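PDB 3CNB: DNA-binding response regulator, merR family from Colwellia psychrerythraea, which probably binds DNA as a response regulator, the piece here being its signal receiver domain, whose phosphorylation would be expected to control the rest of the protein. Local coordinates for residues 23-28 with 37-42; 60-63 with 69-72. One frame throughout, in Å; residues are numbered along the deposited sequence.

In the fold
Both interactions pin a helix of the receiver domain to its central parallel sheet, whose strand order is 2-1-3-4-5. Interaction 1 (23-28 with 37-42) packs helix 18-31 on the outermost strand 36-40; interaction 2 (60-63 with 69-72) sets the start of helix 69-77 against the end of the middle strand 57-61. Their centres lie 16 Å apart and their nearest atoms about 7 Å; they do not touch, and both rest on the same sheet. Interaction 2 contains Asp-61, the predicted phosphorylation site, unmodified here, which pairs with Lys-113 and lies close to Glu-15 and Asp-16. Interaction 1 is structural packing towards one border of the same sheet.

Interaction 1 (23-28 with 37-42)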
loop_
_atom_site.group_PDB
_atom_site.type_symbol
_atom_site.label_atom_id
_atom_site.label_comp_id
_atom_site.label_asym_id
_atom_site.label_seq_id
_atom_site.Cartn_x
_atom_site.Cartn_y
_atom_site.Cartn_z
ATOM N N MET A 23 11.987 4.047 5.569
ATOM C CA MET A 23 12.824 3.245 4.669
ATOM C C MET A 23 12.098 2.945 3.361
ATOM O O MET A 23 12.653 3.153 2.273
ATOM C CB MET A 23 13.293 1.948 5.346
ATOM C CG MET A 23 13.705 0.839 4.358
ATOM S SD MET A 23 14.393 -0.640 5.101
ATOM C CE MET A 23 15.635 0.156 6.158
ATOM N N LEU A 24 10.856 2.471 3.474
ATOM C CA LEU A 24 9.990 2.287 2.308
ATOM C C LEU A 24 9.812 3.581 1.523
ATOM O O LEU A 24 9.806 3.575 0.294
ATOM C CB LEU A 24 8.629 1.721 2.737
ATOM C CG LEU A 24 7.627 1.347 1.638
ATOM C CD1 LEU A 24 8.218 0.338 0.658
ATOM C CD2 LEU A 24 6.365 0.804 2.248
ATOM N N THR A 25 9.678 4.702 2.231
ATOM C CA THR A 25 9.503 6.009 1.584
ATOM C C THR A 25 10.755 6.369 0.809
ATOM O O THR A 25 10.663 6.802 -0.339
ATOM C CB THR A 25 9.192 7.156 2.617
ATOM O OG1 THR A 25 7.963 6.859 3.291
ATOM C CG2 THR A 25 9.053 8.497 1.922
ATOM N N GLN A 26 11.914 6.168 1.436
ATOM C CA GLN A 26 13.198 6.496 0.813
ATOM C C GLN A 26 13.467 5.631 -0.409
ATOM O O GLN A 26 13.900 6.128 -1.443
ATOM C CB GLN A 26 14.330 6.304 1.816
ATOM C CG GLN A 26 15.673 6.836 1.349
ATOM C CD GLN A 26 15.635 8.292 1.020
ATOM O OE1 GLN A 26 15.389 9.127 1.881
ATOM N NE2 GLN A 26 15.886 8.614 -0.239
ATOM N N PHE A 27 13.236 4.335 -0.259
ATOM C CA PHE A 27 13.281 3.397 -1.381
ATOM C C PHE A 27 12.398 3.821 -2.565
ATOM O O PHE A 27 12.825 3.780 -3.734
ATOM C CB PHE A 27 12.872 1.999 -0.916
ATOM C CG PHE A 27 12.941 0.961 -2.006
ATOM C CD1 PHE A 27 14.174 0.410 -2.380
ATOM C CD2 PHE A 27 11.790 0.554 -2.670
ATOM C CE1 PHE A 27 14.250 -0.537 -3.388
ATOM C CE2 PHE A 27 11.855 -0.403 -3.672
ATOM C CZ PHE A 27 13.096 -0.951 -4.026
ATOM N N LEU A 28 11.163 4.214 -2.275
ATOM C CA LEU A 28 10.257 4.587 -3.339
ATOM C C LEU A 28 10.577 5.955 -3.943
ATOM O O LEU A 28 10.313 6.175 -5.125
ATOM C CB LEU A 28 8.808 4.502 -2.869
ATOM C CG LEU A 28 8.237 3.138 -2.521
ATOM C CD1 LEU A 28 6.823 3.325 -1.916
ATOM C CD2 LEU A 28 8.196 2.289 -3.758
ATOM N N ILE A 37 5.348 11.054 -2.241
ATOM C CA ILE A 37 5.155 9.921 -1.362
ATOM C C ILE A 37 4.718 10.486 -0.031
ATOM O O ILE A 37 5.352 11.388 0.494
ATOM C CB ILE A 37 6.459 9.146 -1.149
ATOM C CG1 ILE A 37 7.236 9.010 -2.465
ATOM C CG2 ILE A 37 6.176 7.799 -0.531
ATOM C CD1 ILE A 37 7.050 7.742 -3.187
ATOM N N LYS A 38 3.601 9.987 0.489
ATOM C CA LYS A 38 3.102 10.410 1.788
ATOM C C LYS A 38 2.896 9.215 2.710
ATOM O O LYS A 38 2.633 8.094 2.247
ATOM C CB LYS A 38 1.818 11.231 1.642
ATOM C CG LYS A 38 1.990 12.521 0.828
ATOM C CD LYS A 38 2.553 13.668 1.660
ATOM C CE LYS A 38 3.004 14.823 0.768
ATOM N NZ LYS A 38 4.077 15.630 1.417
ATOM N N ILE A 39 3.075 9.455 4.012
ATOM C CA ILE A 39 2.872 8.438 5.037
ATOM C C ILE A 39 1.695 8.770 5.954
ATOM O O ILE A 39 1.575 9.888 6.443
ATOM C CB ILE A 39 4.129 8.213 5.927
ATOM C CG1 ILE A 39 5.382 8.004 5.078
ATOM C CG2 ILE A 39 3.932 7.019 6.825
ATOM C CD1 ILE A 39 6.669 8.276 5.844
ATOM N N ALA A 40 0.845 7.774 6.172
ATOM C CA ALA A 40 -0.147 7.810 7.217
ATOM C C ALA A 40 0.289 6.820 8.303
ATOM O O ALA A 40 0.403 5.604 8.060
ATOM C CB ALA A 40 -1.485 7.463 6.652
ATOM N N TYR A 41 0.557 7.358 9.497
ATOM C CA TYR A 41 1.115 6.590 10.608
ATOM C C TYR A 41 0.067 5.979 11.498
ATOM O O TYR A 41 0.394 5.212 12.399
ATOM C CB TYR A 41 2.010 7.478 11.483
ATOM C CG TYR A 41 3.318 7.899 10.847
ATOM C CD1 TYR A 41 4.347 6.983 10.641
ATOM C CD2 TYR A 41 3.529 9.220 10.464
ATOM C CE1 TYR A 41 5.554 7.378 10.056
ATOM C CE2 TYR A 41 4.723 9.621 9.886
ATOM C CZ TYR A 41 5.728 8.697 9.684
ATOM O OH TYR A 41 6.911 9.115 9.115
ATOM N N ASN A 42 -1.194 6.323 11.264
ATOM C CA ASN A 42 -2.272 5.866 12.140
ATOM C C ASN A 42 -3.544 5.736 11.320
ATOM O O ASN A 42 -3.591 6.304 10.236
ATOM C CB ASN A 42 -2.456 6.849 13.313
ATOM C CG ASN A 42 -2.838 8.239 12.860
ATOM O OD1 ASN A 42 -3.927 8.465 12.323
ATOM N ND2 ASN A 42 -1.939 9.194 13.092
#
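Thr-25 lies between two isoleucines of strand 36-40 and gives each a different branch. Its methyl CG2 meets CG2 of Ile-37 at 3.8 Å, the two side chains running alongside one another in opposed directions. The hydroxyl branch turns to the other isoleucine: OG1 of Thr-25 is 3.2 Å from CD1 of Ile-39, an apolar neighbour that offers it no bond. One turn along the helix, CB of Leu-28 touches CD1 of Ile-37 at 3.7 Å; that isoleucine thus spans a helical turn, with CG2 on Thr-25 and CD1 on Leu-28. The threonine's rotation sorts its branches: with OG1 beside the backbone N (chi1 -62°), the hydroxyl hydrogen-bonds to the backbone carbonyl of Ala-21, four residues earlier, while CG2 is left for the strand. Cutting the side chain back to an alanine is likely to open a gap beside Ile-37 CG2 and Ile-39 CD1 and to deprive the carbonyl of Ala-21 of its hydroxyl partner. On the strand side, CG2 of Ile-39 lies 3.6 Å above one face of the Tyr-41 ring, offset toward its rim. The helix and strand axes are 9.1 Å apart at closest and run nearly antiparallel, at 168°, as in a beta-alpha-beta unit, here 10-14, 18-31, 36-40, where the helix returns the chain so that strand 36-40 lies parallel to 10-14. Backbone bonds join Lys-38 and Ala-40 to that strand, Thr-25 and Ile-37 both touch its Ile-13, Leu-28 reaches Ile-124 of helix 117-129, and Ala-40 packs on helix 43-52.

Interaction 2 (60-63 with 69-72); sequences LDLM and GFSI
Leu-62 and Gly-69 bring the two backbones to 4.6 Å between their CA atoms, and a water bridges them, 2.7 Å from Leu-62 O and accepting from Gly-69 N at 2.8 Å. The absence of a side chain on Gly-69 permits this approach, since a CB there would clash with CD2 of Leu-62, which rests 4.0 Å from the glycine CA. The other branch, CD1 of Leu-62, comes obliquely to the Phe-70 ring, 3.8 Å from CZ; chi1 of -55° (CG beside the backbone N) together with an extended chi2 of -173° sets one methyl against Phe-70 and the other against Gly-69. Leu-60 divides its methyls similarly: CD2 lies 3.4 Å from Gly-69 O, while CD1 meets Ile-72 CG2 at 3.9 Å. Farther out, Arg-101 makes a cation-pi contact with Phe-70, and Leu-62 and Phe-70 both touch Ile-102 of helix 96-104. Asp-61 points away from helix 69-77, its OD1 salt-bridged to Lys-113. This alternation, hydrophobic leucines facing the helix and the predicted phospho-acceptor aspartate facing the other way, belongs to the CheY-like receiver fold, in which the third strand ends at the acidic phosphorylation site.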
loop_
_atom_site.group_PDB
_atom_site.type_symbol
_atom_site.label_atom_id
_atom_site.label_comp_id
_atom_site.label_asym_id
_atom_site.label_seq_id
_atom_site.Cartn_x
_atom_site.Cartn_y
_atom_site.Cartn_z
ATOM N N LEU A 60 -0.250 -0.864 1.834
ATOM C CA LEU A 60 -1.133 -1.102 2.961
ATOM C C LEU A 60 -0.593 -2.159 3.931
ATOM O O LEU A 60 -0.545 -3.354 3.614
ATOM C CB LEU A 60 -2.513 -1.523 2.423
ATOM C CG LEU A 60 -3.631 -1.869 3.420
ATOM C CD1 LEU A 60 -4.091 -0.629 4.148
ATOM C CD2 LEU A 60 -4.789 -2.530 2.729
ATOM N N ASP A 61 -0.194 -1.729 5.123
ATOM C CA ASP A 61 0.205 -2.671 6.161
ATOM C C ASP A 61 -1.044 -3.257 6.839
ATOM O O ASP A 61 -1.832 -2.528 7.446
ATOM C CB ASP A 61 1.147 -1.979 7.154
ATOM C CG ASP A 61 1.604 -2.886 8.292
ATOM O OD1 ASP A 61 1.810 -4.101 8.086
ATOM O OD2 ASP A 61 1.787 -2.360 9.411
ATOM N N LEU A 62 -1.206 -4.575 6.732
ATOM C CA LEU A 62 -2.338 -5.299 7.309
ATOM C C LEU A 62 -2.231 -5.566 8.824
ATOM O O LEU A 62 -3.020 -6.345 9.387
ATOM C CB LEU A 62 -2.536 -6.643 6.593
ATOM C CG LEU A 62 -2.706 -6.738 5.087
ATOM C CD1 LEU A 62 -3.048 -8.172 4.667
ATOM C CD2 LEU A 62 -3.781 -5.754 4.664
ATOM N N MET A 63 -1.247 -4.963 9.480
ATOM C CA MET A 63 -1.054 -5.199 10.901
ATOM C C MET A 63 -0.916 -3.889 11.643
ATOM O O MET A 63 -0.388 -3.857 12.762
ATOM C CB MET A 63 0.158 -6.100 11.140
ATOM C CG MET A 63 -0.026 -7.525 10.625
ATOM S SD MET A 63 1.019 -8.703 11.447
ATOM C CE MET A 63 2.566 -7.788 11.531
ATOM N N GLY A 69 -7.144 -3.918 7.962
ATOM C CA GLY A 69 -6.602 -3.742 6.594
ATOM C C GLY A 69 -7.418 -4.407 5.497
ATOM O O GLY A 69 -7.481 -3.923 4.356
ATOM N N PHE A 70 -8.067 -5.514 5.834
ATOM C CA PHE A 70 -8.904 -6.238 4.870
ATOM C C PHE A 70 -10.126 -5.425 4.471
ATOM O O PHE A 70 -10.476 -5.313 3.284
ATOM C CB PHE A 70 -9.304 -7.590 5.452
ATOM C CG PHE A 70 -8.128 -8.495 5.716
ATOM C CD1 PHE A 70 -7.656 -9.357 4.722
ATOM C CD2 PHE A 70 -7.483 -8.471 6.945
ATOM C CE1 PHE A 70 -6.555 -10.190 4.966
ATOM C CE2 PHE A 70 -6.398 -9.287 7.200
ATOM C CZ PHE A 70 -5.921 -10.148 6.213
ATOM N N SER A 71 -10.729 -4.801 5.480
ATOM C CA SER A 71 -11.879 -3.932 5.320
ATOM C C SER A 71 -11.530 -2.652 4.542
ATOM O O SER A 71 -12.271 -2.238 3.638
ATOM C CB SER A 71 -12.418 -3.575 6.724
ATOM O OG SER A 71 -13.823 -3.471 6.708
ATOM N N ILE A 72 -10.411 -2.030 4.923
ATOM C CA ILE A 72 -9.877 -0.827 4.290
ATOM C C ILE A 72 -9.606 -1.081 2.796
ATOM O O ILE A 72 -10.000 -0.282 1.933
ATOM C CB ILE A 72 -8.600 -0.343 5.012
ATOM C CG1 ILE A 72 -8.966 0.571 6.186
ATOM C CG2 ILE A 72 -7.770 0.585 4.112
ATOM C CD1 ILE A 72 -9.446 -0.067 7.437
HETATM O O HOH W 1 -5.613 -5.603 9.611
#